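PDB 4RM7: acyl-CoA dehydrogenase from Slackia heliotrinireducens, which belongs to the acyl-CoA dehydrogenase family and has the family's three-part build, with two helical domains and a strand-rich middle domain. Local coordinates for residues A[18-21]-A[22-26]; A[77-80]-A[81-85]; A[145-148]-A[149-152]. All coordinates share one frame; numbering follows the deposited sequence.

Contact 1 (A[18-21]-A[22-26])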
ATOM      1  N   HIS A  18      36.187 -13.617  -2.099  0.50 47.11           N
ATOM      2  CA  HIS A  18      37.168 -12.778  -2.776  0.50 47.11           C
ATOM      3  C   HIS A  18      36.657 -11.352  -2.931  0.50 48.30           C
ATOM      4  O   HIS A  18      37.379 -10.391  -2.666  0.50 50.61           O
ATOM      5  CB  HIS A  18      37.523 -13.360  -4.141  0.50 45.34           C
ATOM      6  CG  HIS A  18      38.088 -14.743  -4.075  0.50 45.96           C
ATOM      7  ND1 HIS A  18      38.390 -15.483  -5.204  0.50 45.15           N
ATOM      8  CD2 HIS A  18      38.409 -15.530  -3.020  0.50 47.22           C
ATOM      9  CE1 HIS A  18      38.873 -16.654  -4.843  0.50 47.72           C
ATOM     10  NE2 HIS A  18      38.899 -16.712  -3.522  0.50 48.04           N
ATOM     11  N   VAL A  19      35.402 -11.216  -3.342  1.00 46.78           N
ATOM     12  CA  VAL A  19      34.807  -9.898  -3.520  1.00 43.04           C
ATOM     13  C   VAL A  19      34.656  -9.167  -2.184  1.00 44.15           C
ATOM     14  O   VAL A  19      34.939  -7.982  -2.093  1.00 50.17           O
ATOM     15  CB  VAL A  19      33.460 -10.009  -4.229  1.00 40.78           C
ATOM     16  CG1 VAL A  19      32.750  -8.662  -4.244  1.00 40.70           C
ATOM     17  CG2 VAL A  19      33.680 -10.517  -5.649  1.00 39.32           C
ATOM     18  N   ARG A  20      34.237  -9.895  -1.154  1.00 44.91           N
ATOM     19  CA  ARG A  20      34.060  -9.336   0.187  1.00 46.73           C
ATOM     20  C   ARG A  20      35.381  -8.877   0.816  1.00 49.77           C
ATOM     21  O   ARG A  20      35.420  -7.901   1.564  1.00 61.80           O
ATOM     22  CB  ARG A  20      33.372 -10.366   1.094  1.00 47.31           C
ATOM     23  CG  ARG A  20      33.243  -9.963   2.550  1.00 49.47           C
ATOM     24  CD  ARG A  20      32.268 -10.869   3.317  1.00 66.50           C
ATOM     25  NE  ARG A  20      32.387 -12.286   2.959  1.00 86.99           N
ATOM     26  CZ  ARG A  20      31.431 -12.990   2.352  1.00 86.41           C
ATOM     27  NH1 ARG A  20      30.264 -12.424   2.034  1.00 75.90           N
ATOM     28  NH2 ARG A  20      31.644 -14.266   2.070  1.00 85.88           N
ATOM     29  N   GLU A  21      36.466  -9.578   0.517  1.00 50.37           N
ATOM     30  CA  GLU A  21      37.771  -9.189   1.031  1.00 51.31           C
ATOM     31  C   GLU A  21      38.238  -7.909   0.305  1.00 49.99           C
ATOM     32  O   GLU A  21      38.795  -7.006   0.914  1.00 50.03           O
ATOM     33  CB  GLU A  21      38.766 -10.350   0.886  1.00 50.40           C
ATOM     34  CG  GLU A  21      40.212  -9.957   0.783  1.00 62.27           C
ATOM     35  CD  GLU A  21      41.155 -11.141   0.977  1.00 77.11           C
ATOM     36  OE1 GLU A  21      40.791 -12.070   1.744  1.00 75.16           O
ATOM     37  OE2 GLU A  21      42.257 -11.133   0.366  1.00 82.96           O
ATOM     38  N   TYR A  22      37.977  -7.820  -0.988  1.00 48.81           N
ATOM     39  CA  TYR A  22      38.266  -6.603  -1.724  1.00 46.37           C
ATOM     40  C   TYR A  22      37.438  -5.412  -1.257  1.00 55.63           C
ATOM     41  O   TYR A  22      37.957  -4.325  -1.081  1.00 59.13           O
ATOM     42  CB  TYR A  22      38.053  -6.842  -3.221  1.00 45.70           C
ATOM     43  CG  TYR A  22      37.896  -5.602  -4.066  1.00 50.65           C
ATOM     44  CD1 TYR A  22      38.978  -4.821  -4.383  1.00 49.64           C
ATOM     45  CD2 TYR A  22      36.665  -5.222  -4.541  1.00 51.05           C
ATOM     46  CE1 TYR A  22      38.840  -3.691  -5.146  1.00 46.94           C
ATOM     47  CE2 TYR A  22      36.520  -4.096  -5.307  1.00 55.18           C
ATOM     48  CZ  TYR A  22      37.613  -3.335  -5.605  1.00 52.34           C
ATOM     49  OH  TYR A  22      37.469  -2.216  -6.366  1.00 54.19           O
ATOM     50  N   GLY A  23      36.143  -5.618  -1.069  1.00 52.29           N
ATOM     51  CA  GLY A  23      35.266  -4.534  -0.685  1.00 42.32           C
ATOM     52  C   GLY A  23      35.556  -3.971   0.678  1.00 49.86           C
ATOM     53  O   GLY A  23      35.575  -2.775   0.884  1.00 46.83           O
ATOM     54  N   GLU A  24      35.793  -4.864   1.616  1.00 47.71           N
ATOM     55  CA  GLU A  24      36.074  -4.489   2.976  1.00 45.26           C
ATOM     56  C   GLU A  24      37.357  -3.708   3.059  1.00 53.58           C
ATOM     57  O   GLU A  24      37.495  -2.808   3.867  1.00 52.50           O
ATOM     58  CB  GLU A  24      36.120  -5.715   3.862  1.00 45.97           C
ATOM     59  CG  GLU A  24      34.765  -6.075   4.416  1.00 52.07           C
ATOM     60  CD  GLU A  24      34.760  -7.417   5.088  1.00 60.80           C
ATOM     61  OE1 GLU A  24      35.842  -7.949   5.360  1.00 66.32           O
ATOM     62  OE2 GLU A  24      33.672  -7.940   5.343  1.00 64.14           O
ATOM     63  N   LYS A  25      38.319  -4.104   2.250  1.00 54.53           N
ATOM     64  CA  LYS A  25      39.601  -3.439   2.200  1.00 51.45           C
ATOM     65  C   LYS A  25      39.543  -2.005   1.719  1.00 48.80           C
ATOM     66  O   LYS A  25      40.166  -1.140   2.302  1.00 57.82           O
ATOM     67  CB  LYS A  25      40.525  -4.240   1.295  1.00 55.38           C
ATOM     68  CG  LYS A  25      41.869  -3.621   0.997  1.00 54.21           C
ATOM     69  CD  LYS A  25      42.802  -4.698   0.484  1.00 66.42           C
ATOM     70  CE  LYS A  25      43.998  -4.125  -0.244  1.00 71.26           C
ATOM     71  NZ  LYS A  25      44.479  -2.895   0.424  1.00 74.70           N
ATOM     72  N   TYR A  26      38.799  -1.746   0.659  1.00 45.41           N
ATOM     73  CA  TYR A  26      38.765  -0.404   0.104  1.00 45.08           C
ATOM     74  C   TYR A  26      37.582   0.446   0.514  1.00 47.56           C
ATOM     75  O   TYR A  26      37.717   1.634   0.708  1.00 53.01           O
ATOM     76  CB  TYR A  26      38.851  -0.453  -1.414  1.00 48.12           C
ATOM     77  CG  TYR A  26      40.183  -0.929  -1.917  1.00 60.52           C
ATOM     78  CD1 TYR A  26      41.294  -0.111  -1.878  1.00 56.59           C
ATOM     79  CD2 TYR A  26      40.331  -2.196  -2.428  1.00 53.85           C
ATOM     80  CE1 TYR A  26      42.514  -0.547  -2.337  1.00 57.78           C
ATOM     81  CE2 TYR A  26      41.546  -2.639  -2.884  1.00 62.25           C
ATOM     82  CZ  TYR A  26      42.631  -1.810  -2.837  1.00 66.83           C
ATOM     83  OH  TYR A  26      43.833  -2.266  -3.291  1.00 70.58           O
TER
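Arg-20 and Glu-24 run alongside each other in the same direction, one turn apart on helix 10-26 of the helical N-terminal domain. They meet through the carboxylate of Glu-24 and the CG-CD part of Arg-20, not through their charges. The carboxylate oxygen OE2 of Glu-24 comes alongside the aliphatic part of Arg-20, 3.5 Å from its CG, while the nearer charged atoms, Arg-20 NE and Glu-24 OE2, stay 5.1 Å apart. A bend at chi3 of Arg-20 (40°) turns the guanidinium away from this neighbour, its plane 47° from that of the carboxylate; there NH2 bonds to OD1 of Asn-17, one turn earlier. The attraction across the pair is therefore probably only general and electrostatic. Beneath the side chains runs ordinary alpha-helical bonding, for instance Gly-23 N to Val-19 O at 2.8 Å. Tyr-22 sends its ring off the helix, CG anti to the backbone N (chi1 162°), with the carbonyl O of Val-19 near the plane of the ring at its edge. This ring packs on Ala-48 and Phe-49 of helix 43-50, and its hydroxyl bonds to the carbonyl of Val-45, whereas Val-19 rests on Val-76 and Leu-80 of helix 70-84. Thus the two buried side chains face neighbouring helices and the acid-base pair keeps a more exposed flank. Glu-24 also lies over the carbonyl of Arg-20, its CG 3.4 Å and its CD 3.6 Å from Arg-20 O.

Contact 2 (A[77-80]-A[81-85])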
ATOM      1  N   ILE A  77      28.205  -7.643  -8.012  1.00 39.11           N
ATOM      2  CA  ILE A  77      27.555  -6.337  -7.868  1.00 36.63           C
ATOM      3  C   ILE A  77      26.736  -6.194  -6.593  1.00 40.41           C
ATOM      4  O   ILE A  77      26.808  -5.161  -5.929  1.00 45.65           O
ATOM      5  CB  ILE A  77      26.671  -6.048  -9.065  1.00 37.03           C
ATOM      6  CG1 ILE A  77      27.544  -5.945 -10.310  1.00 37.70           C
ATOM      7  CG2 ILE A  77      25.862  -4.750  -8.851  1.00 41.18           C
ATOM      8  CD1 ILE A  77      26.810  -6.244 -11.567  1.00 49.20           C
ATOM      9  N   GLU A  78      25.982  -7.227  -6.225  1.00 43.77           N
ATOM     10  CA  GLU A  78      25.203  -7.160  -4.986  1.00 41.69           C
ATOM     11  C   GLU A  78      26.129  -7.004  -3.768  1.00 42.84           C
ATOM     12  O   GLU A  78      25.852  -6.214  -2.874  1.00 46.92           O
ATOM     13  CB  GLU A  78      24.308  -8.396  -4.823  1.00 35.80           C
ATOM     14  CG  GLU A  78      23.752  -8.583  -3.420  1.00 31.74           C
ATOM     15  CD  GLU A  78      23.077  -9.948  -3.187  1.00 41.68           C
ATOM     16  OE1 GLU A  78      23.469 -10.940  -3.830  1.00 46.95           O
ATOM     17  OE2 GLU A  78      22.151 -10.035  -2.341  1.00 46.64           O
ATOM     18  N   GLU A  79      27.245  -7.725  -3.750  1.00 39.83           N
ATOM     19  CA  GLU A  79      28.131  -7.668  -2.599  1.00 32.77           C
ATOM     20  C   GLU A  79      28.872  -6.337  -2.468  1.00 41.16           C
ATOM     21  O   GLU A  79      29.037  -5.829  -1.358  1.00 39.41           O
ATOM     22  CB  GLU A  79      29.141  -8.820  -2.635  1.00 36.69           C
ATOM     23  CG  GLU A  79      30.082  -8.903  -1.408  1.00 43.38           C
ATOM     24  CD  GLU A  79      29.373  -9.050  -0.031  1.00 64.29           C
ATOM     25  OE1 GLU A  79      28.119  -9.061   0.069  1.00 69.13           O
ATOM     26  OE2 GLU A  79      30.098  -9.161   0.977  1.00 62.20           O
ATOM     27  N   LEU A  80      29.312  -5.763  -3.587  1.00 39.31           N
ATOM     28  CA  LEU A  80      30.040  -4.501  -3.526  1.00 36.22           C
ATOM     29  C   LEU A  80      29.087  -3.378  -3.127  1.00 37.30           C
ATOM     30  O   LEU A  80      29.462  -2.470  -2.390  1.00 41.21           O
ATOM     31  CB  LEU A  80      30.714  -4.194  -4.871  1.00 37.82           C
ATOM     32  CG  LEU A  80      31.847  -5.175  -5.168  1.00 42.81           C
ATOM     33  CD1 LEU A  80      32.470  -4.880  -6.486  1.00 44.00           C
ATOM     34  CD2 LEU A  80      32.892  -5.145  -4.052  1.00 43.21           C
ATOM     35  N   SER A  81      27.850  -3.455  -3.604  1.00 36.23           N
ATOM     36  CA  SER A  81      26.830  -2.467  -3.267  1.00 39.89           C
ATOM     37  C   SER A  81      26.445  -2.592  -1.813  1.00 42.51           C
ATOM     38  O   SER A  81      26.087  -1.599  -1.176  1.00 47.22           O
ATOM     39  CB  SER A  81      25.581  -2.631  -4.137  1.00 42.68           C
ATOM     40  OG  SER A  81      25.913  -2.598  -5.512  1.00 43.63           O
ATOM     41  N   ARG A  82      26.519  -3.817  -1.293  1.00 39.80           N
ATOM     42  CA  ARG A  82      26.176  -4.069   0.102  1.00 39.26           C
ATOM     43  C   ARG A  82      27.229  -3.485   1.029  1.00 42.51           C
ATOM     44  O   ARG A  82      26.906  -2.762   1.965  1.00 43.16           O
ATOM     45  CB  ARG A  82      26.036  -5.564   0.378  1.00 36.47           C
ATOM     46  CG  ARG A  82      25.615  -5.894   1.813  1.00 36.75           C
ATOM     47  CD  ARG A  82      25.760  -7.391   2.096  1.00 34.92           C
ATOM     48  NE  ARG A  82      27.153  -7.783   2.184  1.00 34.18           N
ATOM     49  CZ  ARG A  82      27.925  -7.494   3.229  1.00 40.00           C
ATOM     50  NH1 ARG A  82      27.424  -6.816   4.259  1.00 43.33           N
ATOM     51  NH2 ARG A  82      29.196  -7.867   3.241  1.00 39.42           N
ATOM     52  N   ILE A  83      28.489  -3.820   0.766  1.00 40.44           N
ATOM     53  CA  ILE A  83      29.595  -3.329   1.569  1.00 39.06           C
ATOM     54  C   ILE A  83      29.708  -1.812   1.471  1.00 44.35           C
ATOM     55  O   ILE A  83      29.917  -1.147   2.472  1.00 46.19           O
ATOM     56  CB  ILE A  83      30.932  -3.974   1.143  1.00 40.15           C
ATOM     57  CG1 ILE A  83      30.934  -5.471   1.447  1.00 42.46           C
ATOM     58  CG2 ILE A  83      32.114  -3.300   1.837  1.00 32.37           C
ATOM     59  CD1 ILE A  83      31.983  -6.215   0.665  1.00 45.74           C
ATOM     60  N   SER A  84      29.545  -1.256   0.275  1.00 44.14           N
ATOM     61  CA  SER A  84      29.751   0.182   0.101  1.00 43.05           C
ATOM     62  C   SER A  84      28.556   1.028   0.510  1.00 46.40           C
ATOM     63  O   SER A  84      28.723   2.167   0.903  1.00 47.10           O
ATOM     64  CB  SER A  84      30.090   0.506  -1.346  1.00 36.20           C
ATOM     65  OG  SER A  84      28.946   0.355  -2.137  1.00 43.14           O
ATOM     66  N   GLY A  85      27.349   0.484   0.389  1.00 43.63           N
ATOM     67  CA  GLY A  85      26.143   1.266   0.611  1.00 37.00           C
ATOM     68  C   GLY A  85      26.021   2.338  -0.460  1.00 40.28           C
ATOM     69  O   GLY A  85      25.456   3.414  -0.248  1.00 44.15           O
TER
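Glu-79 and Arg-82 form an i to i+3 salt bridge near the C-terminal end of helix 70-84 in the N-terminal helical domain. Both chains leave the backbone with CG anti to N; Glu-79 then bends at chi2 (58°) and Arg-82 at chi3, which brings their ends together. The arginine grips side-on: Arg-82 NE reaches Glu-79 OE1 at 2.7 Å and Arg-82 NH2 reaches Glu-79 OE2 at 2.8 Å. Both bonds are almost straight and lie in the guanidinium plane, yet they meet the carboxylate on its syn sides well out of its plane. Ile-83 slants across the same acid, its CD1 3.5 Å from Glu-79 OE2. On another flank, two serines reach the carbonyl four residues back by different rotations: Ser-81 OG lies beside its own N (chi1 -55°), Ser-84 OG between N and the carbonyl carbon (chi1 72°). Ser-81 OG donates to Ile-77 O at 2.7 Å, and Ser-84 OG to Leu-80 O at 2.9 Å; each serine's backbone N reaches the same carbonyl from the opposite face of its plane. Gly-85, with positive phi, ends the helix. Arg-82 NH1 makes a second salt bridge, to Glu-262 of helix 234-270. Bound by two acids, the guanidinium probably has its charge well balanced, and the two bonds to Glu-79 restrict its rotation.

Contact 3 (A[145-148]-A[149-152])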
ATOM      1  N   THR A 145      23.948  11.937 -41.654  1.00 75.41           N
ATOM      2  CA  THR A 145      23.571  12.236 -43.014  1.00 75.27           C
ATOM      3  C   THR A 145      24.773  12.716 -43.781  1.00 78.03           C
ATOM      4  O   THR A 145      25.761  13.133 -43.202  1.00 75.90           O
ATOM      5  CB  THR A 145      22.486  13.307 -43.076  1.00 76.01           C
ATOM      6  OG1 THR A 145      23.024  14.545 -42.624  1.00 77.88           O
ATOM      7  CG2 THR A 145      21.337  12.935 -42.195  1.00 74.27           C
ATOM      8  N   ARG A 146      24.692  12.622 -45.098  1.00 87.17           N
ATOM      9  CA  ARG A 146      25.750  13.102 -45.963  1.00 85.17           C
ATOM     10  C   ARG A 146      25.395  14.496 -46.416  1.00 85.45           C
ATOM     11  O   ARG A 146      24.245  14.776 -46.724  1.00 94.22           O
ATOM     12  CB  ARG A 146      25.917  12.190 -47.176  1.00 92.33           C
ATOM     13  CG  ARG A 146      27.341  12.139 -47.701  1.00 97.61           C
ATOM     14  CD  ARG A 146      27.447  11.341 -48.986  1.00 98.13           C
ATOM     15  NE  ARG A 146      27.734   9.934 -48.744  1.00 93.81           N
ATOM     16  CZ  ARG A 146      26.814   8.983 -48.772  1.00 97.19           C
ATOM     17  NH1 ARG A 146      27.154   7.725 -48.539  1.00104.12           N
ATOM     18  NH2 ARG A 146      25.553   9.291 -49.028  1.00 92.93           N
ATOM     19  N   GLU A 147      26.371  15.389 -46.422  1.00 83.61           N
ATOM     20  CA  GLU A 147      26.117  16.726 -46.912  1.00 86.46           C
ATOM     21  C   GLU A 147      26.577  16.808 -48.350  1.00103.99           C
ATOM     22  O   GLU A 147      25.775  16.923 -49.274  1.00107.57           O
ATOM     23  CB  GLU A 147      26.897  17.729 -46.081  1.00 84.56           C
ATOM     24  CG  GLU A 147      26.363  17.887 -44.672  1.00 90.58           C
ATOM     25  CD  GLU A 147      26.355  19.323 -44.213  1.00101.89           C
ATOM     26  OE1 GLU A 147      27.446  19.904 -44.082  1.00102.35           O
ATOM     27  OE2 GLU A 147      25.259  19.862 -43.986  1.00109.13           O
ATOM     28  N   GLY A 148      27.881  16.715 -48.539  1.00107.83           N
ATOM     29  CA  GLY A 148      28.425  16.550 -49.861  1.00101.17           C
ATOM     30  C   GLY A 148      29.394  15.405 -49.822  1.00102.12           C
ATOM     31  O   GLY A 148      29.064  14.273 -50.128  1.00107.49           O
ATOM     32  N   ASP A 149      30.600  15.726 -49.396  1.00104.36           N
ATOM     33  CA  ASP A 149      31.688  14.778 -49.303  1.00107.57           C
ATOM     34  C   ASP A 149      31.894  14.381 -47.856  1.00104.74           C
ATOM     35  O   ASP A 149      32.921  13.817 -47.496  1.00107.38           O
ATOM     36  CB  ASP A 149      32.961  15.402 -49.862  1.00121.28           C
ATOM     37  CG  ASP A 149      34.098  14.413 -49.968  1.00129.90           C
ATOM     38  OD1 ASP A 149      34.190  13.711 -50.999  1.00129.35           O
ATOM     39  OD2 ASP A 149      34.902  14.342 -49.018  1.00132.68           O
ATOM     40  N   THR A 150      30.922  14.719 -47.018  1.00103.78           N
ATOM     41  CA  THR A 150      31.052  14.558 -45.585  1.00 97.60           C
ATOM     42  C   THR A 150      29.879  13.827 -44.974  1.00 90.85           C
ATOM     43  O   THR A 150      28.780  13.832 -45.513  1.00 88.78           O
ATOM     44  CB  THR A 150      31.107  15.924 -44.910  1.00101.60           C
ATOM     45  OG1 THR A 150      30.103  16.761 -45.491  1.00114.93           O
ATOM     46  CG2 THR A 150      32.459  16.551 -45.113  1.00104.08           C
ATOM     47  N   LEU A 151      30.139  13.207 -43.831  1.00 83.35           N
ATOM     48  CA  LEU A 151      29.114  12.572 -43.026  1.00 77.17           C
ATOM     49  C   LEU A 151      28.903  13.419 -41.785  1.00 75.62           C
ATOM     50  O   LEU A 151      29.844  13.737 -41.077  1.00 72.05           O
ATOM     51  CB  LEU A 151      29.566  11.178 -42.617  1.00 76.11           C
ATOM     52  CG  LEU A 151      29.790  10.187 -43.749  1.00 83.90           C
ATOM     53  CD1 LEU A 151      30.138   8.813 -43.212  1.00 78.54           C
ATOM     54  CD2 LEU A 151      28.555  10.123 -44.623  1.00 87.03           C
ATOM     55  N   VAL A 152      27.662  13.795 -41.534  1.00 76.76           N
ATOM     56  CA  VAL A 152      27.363  14.705 -40.447  1.00 75.32           C
ATOM     57  C   VAL A 152      26.322  14.172 -39.462  1.00 71.24           C
ATOM     58  O   VAL A 152      25.266  13.710 -39.856  1.00 69.10           O
ATOM     59  CB  VAL A 152      26.903  16.049 -41.011  1.00 75.69           C
ATOM     60  CG1 VAL A 152      25.519  15.917 -41.614  1.00 77.85           C
ATOM     61  CG2 VAL A 152      26.939  17.117 -39.943  1.00 77.02           C
TER
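A local antiparallel contact pairs Thr-145 with Val-152 and Arg-146 with Leu-151, where strand 143-146 turns back into strand 151-161 at the surface of the middle domain. Thr-145 and Val-152 are the hydrogen-bonded pair: Thr-145 N reaches Val-152 O at 2.8 Å, and Val-152 N returns to Thr-145 O in a nearly straight bond (169° at the hydrogen). Arg-146 and Leu-151, the non-hydrogen-bonded pair, lie side by side on the other face of the sheet, with Arg-146 CG 3.9 Å from Leu-151 CD2. The arginine then bends at chi3 (-91°), and its NH1 bonds to the carbonyl of Thr-177. Nearer the turn, a single bond of 3.0 Å joins Glu-147 N to Thr-150 O. The side chains here slant over one another: Glu-147 CB sits 3.4 Å from Thr-150 OG1, while its CG passes 3.7 Å from Val-152 CG1. Val-152, the buried member, also packs on Asn-219 of strand 212-221, which continues the sheet beyond strand 151-161. Two exposed residues, Gly-148 and Asp-149, make the tip. Paired strands, alternating faces and a very short reversal define a tight beta hairpin, here part of the mixed sheet of the acyl-CoA dehydrogenase middle domain.

Contacts 1 and 2 are neighbours in the N-terminal domain, their centres about 10 Å apart, on helices 10-26 and 70-84 that pack together. Val-19 CG1 meets Leu-80 CD2 at 3.5 Å, and a long, weak ion pair runs from Arg-20 to Glu-79. Contact 2 is the buried one, and its charges are matched by close, directed bonds; contact 1 is partly buried, and its acid touches only the aliphatic part of the base. Contact 3 lies on the opposite side of the chain's centre, about 47 Å from contact 2 between centres. It is a surface hairpin held by bonds between strands, whereas the other two rest on bonds within a helix.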